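Local coordinates for protein pleckstrin homology domain-containing family M member 2 (Homo sapiens, PDB 3CXB) that binds the Salmonella effector SifA through its pleckstrin homology domain and probably connects it with the motor protein kinesin, at residues Q34-D37 against R38-I42. Sequence-based numbering, arbitrary orientation.
Sequences QYPD and RTDVI
Asp37 turns its carboxylate forward onto Thr39, forming an Asx turn in the surface loop joining strands 31-35 and 45-48 of the PH-domain sheet. The side chain can be traced outward from CB, which sits beside the next peptide. With chi1 at 55°, CG lies between the backbone N and the carbonyl carbon of its own residue, and this places the carboxylate over the chain that follows: Asp37 CG is 3.5 Å from Asp40 N. From there the two oxygens diverge in role. Asp37 OD1 packs against Asp40 CB at 3.1 Å, whereas Asp37 OD2 accepts two hydrogen bonds from Thr39. The bond from Thr39 N to Asp37 OD2 (2.9 Å) defines the turn; it is bent, 137° at the hydrogen, and its donor stands above the carboxylate plane. Thr39 OG1 instead meets Asp37 OD2 nearly in line with the C-O bond, so two donors from one residue grip a single oxygen from different directions.

Asp40 completes the curve. Its carboxylate plane is only 14° from that of Asp37, and the OD1 atoms of Asp37 and Asp40 are 4.4 Å apart, a like-charge proximity that may raise the proton affinity of either acid. The side chains of Asp40 and Pro36 cross at about a right angle, with Asp40 CB 3.4 Å from Pro36 CG. Across the base of the loop, the Tyr35 ring, which also touches Phe24 and Pro43, turns an edge to the returning backbone: Ile42 C lies in its plane, 3.9 Å from Tyr35 CD1, while Val41 O approaches Tyr35 CE1 obliquely at 3.7 Å.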
ATOM      1  N   GLN B  34      -4.053   2.985  -6.330  1.00 40.33           N
ATOM      2  CA  GLN B  34      -3.346   4.000  -5.574  1.00 44.12           C
ATOM      3  C   GLN B  34      -3.239   5.278  -6.402  1.00 46.94           C
ATOM      4  O   GLN B  34      -2.790   5.250  -7.547  1.00 50.07           O
ATOM      5  CB  GLN B  34      -1.945   3.530  -5.221  1.00 42.07           C
ATOM      6  CG  GLN B  34      -1.075   4.678  -4.743  1.00 42.34           C
ATOM      7  CD  GLN B  34       0.358   4.273  -4.515  1.00 40.66           C
ATOM      8  OE1 GLN B  34       0.925   3.531  -5.302  1.00 40.43           O
ATOM      9  NE2 GLN B  34       0.956   4.775  -3.448  1.00 40.77           N
ATOM     10  N   TYR B  35      -3.643   6.402  -5.832  1.00 48.40           N
ATOM     11  CA  TYR B  35      -3.547   7.670  -6.548  1.00 49.47           C
ATOM     12  C   TYR B  35      -2.652   8.567  -5.701  1.00 55.60           C
ATOM     13  O   TYR B  35      -2.523   8.346  -4.491  1.00 55.91           O
ATOM     14  CB  TYR B  35      -4.924   8.305  -6.672  1.00 44.07           C
ATOM     15  CG  TYR B  35      -5.970   7.413  -7.267  1.00 39.48           C
ATOM     16  CD1 TYR B  35      -6.078   7.256  -8.649  1.00 38.07           C
ATOM     17  CD2 TYR B  35      -6.833   6.687  -6.454  1.00 38.63           C
ATOM     18  CE1 TYR B  35      -7.020   6.394  -9.205  1.00 35.66           C
ATOM     19  CE2 TYR B  35      -7.783   5.815  -7.001  1.00 35.56           C
ATOM     20  CZ  TYR B  35      -7.866   5.676  -8.376  1.00 33.98           C
ATOM     21  OH  TYR B  35      -8.766   4.807  -8.933  1.00 32.40           O
ATOM     22  N   PRO B  36      -2.015   9.587  -6.312  1.00 59.01           N
ATOM     23  CA  PRO B  36      -1.144  10.483  -5.534  1.00 62.59           C
ATOM     24  C   PRO B  36      -1.932  11.367  -4.568  1.00 65.57           C
ATOM     25  O   PRO B  36      -1.390  11.877  -3.585  1.00 64.66           O
ATOM     26  CB  PRO B  36      -0.415  11.282  -6.612  1.00 61.56           C
ATOM     27  CG  PRO B  36      -1.415  11.331  -7.708  1.00 62.00           C
ATOM     28  CD  PRO B  36      -1.965   9.926  -7.745  1.00 59.43           C
ATOM     29  N   ASP B  37      -3.215  11.532  -4.857  1.00 69.84           N
ATOM     30  CA  ASP B  37      -4.105  12.324  -4.027  1.00 77.12           C
ATOM     31  C   ASP B  37      -5.527  11.838  -4.283  1.00 78.37           C
ATOM     32  O   ASP B  37      -5.731  10.868  -5.008  1.00 83.31           O
ATOM     33  CB  ASP B  37      -3.979  13.825  -4.345  1.00 83.74           C
ATOM     34  CG  ASP B  37      -4.199  14.144  -5.817  1.00 86.55           C
ATOM     35  OD1 ASP B  37      -3.343  13.757  -6.642  1.00 89.83           O
ATOM     36  OD2 ASP B  37      -5.222  14.784  -6.149  1.00 87.80           O
ATOM     37  N   ARG B  38      -6.507  12.507  -3.697  1.00 78.77           N
ATOM     38  CA  ARG B  38      -7.891  12.105  -3.871  1.00 82.61           C
ATOM     39  C   ARG B  38      -8.563  12.738  -5.089  1.00 81.38           C
ATOM     40  O   ARG B  38      -9.787  12.667  -5.226  1.00 76.71           O
ATOM     41  CB  ARG B  38      -8.671  12.451  -2.607  1.00 90.47           C
ATOM     42  CG  ARG B  38      -8.422  13.885  -2.138  1.00101.73           C
ATOM     43  CD  ARG B  38      -9.274  14.276  -0.937  1.00111.43           C
ATOM     44  NE  ARG B  38      -8.977  13.475   0.244  1.00122.96           N
ATOM     45  CZ  ARG B  38      -9.604  13.600   1.408  1.00129.81           C
ATOM     46  NH1 ARG B  38     -10.571  14.496   1.555  1.00133.86           N
ATOM     47  NH2 ARG B  38      -9.266  12.826   2.429  1.00134.82           N
ATOM     48  N   THR B  39      -7.774  13.362  -5.964  1.00 77.18           N
ATOM     49  CA  THR B  39      -8.339  13.992  -7.162  1.00 73.08           C
ATOM     50  C   THR B  39      -7.570  13.762  -8.474  1.00 66.27           C
ATOM     51  O   THR B  39      -8.056  14.142  -9.540  1.00 62.55           O
ATOM     52  CB  THR B  39      -8.503  15.539  -6.995  1.00 70.50           C
ATOM     53  OG1 THR B  39      -7.216  16.161  -6.932  1.00 72.96           O
ATOM     54  CG2 THR B  39      -9.270  15.876  -5.739  1.00 74.77           C
ATOM     55  N   ASP B  40      -6.390  13.147  -8.423  1.00 63.60           N
ATOM     56  CA  ASP B  40      -5.632  12.940  -9.654  1.00 63.01           C
ATOM     57  C   ASP B  40      -6.316  11.945 -10.601  1.00 61.66           C
ATOM     58  O   ASP B  40      -5.974  11.879 -11.778  1.00 65.55           O
ATOM     59  CB  ASP B  40      -4.201  12.482  -9.337  1.00 64.72           C
ATOM     60  CG  ASP B  40      -3.271  12.535 -10.562  1.00 68.55           C
ATOM     61  OD1 ASP B  40      -2.141  12.010 -10.500  1.00 66.31           O
ATOM     62  OD2 ASP B  40      -3.656  13.107 -11.595  1.00 68.68           O
ATOM     63  N   VAL B  41      -7.278  11.186 -10.078  1.00 60.15           N
ATOM     64  CA  VAL B  41      -8.046  10.185 -10.839  1.00 57.92           C
ATOM     65  C   VAL B  41      -7.273   9.237 -11.794  1.00 58.21           C
ATOM     66  O   VAL B  41      -7.840   8.256 -12.291  1.00 52.87           O
ATOM     67  CB  VAL B  41      -9.188  10.862 -11.638  1.00 55.54           C
ATOM     68  CG1 VAL B  41      -8.655  11.442 -12.939  1.00 52.24           C
ATOM     69  CG2 VAL B  41     -10.275   9.864 -11.914  1.00 50.21           C
ATOM     70  N   ILE B  42      -5.998   9.530 -12.045  1.00 59.14           N
ATOM     71  CA  ILE B  42      -5.171   8.697 -12.910  1.00 62.95           C
ATOM     72  C   ILE B  42      -4.234   7.835 -12.049  1.00 61.07           C
ATOM     73  O   ILE B  42      -3.161   8.272 -11.619  1.00 59.75           O
ATOM     74  CB  ILE B  42      -4.343   9.547 -13.899  1.00 63.13           C
ATOM     75  CG1 ILE B  42      -3.441   8.622 -14.714  1.00 63.85           C
ATOM     76  CG2 ILE B  42      -3.527  10.613 -13.150  1.00 65.44           C
ATOM     77  CD1 ILE B  42      -2.592   9.334 -15.711  1.00 67.88           C
TER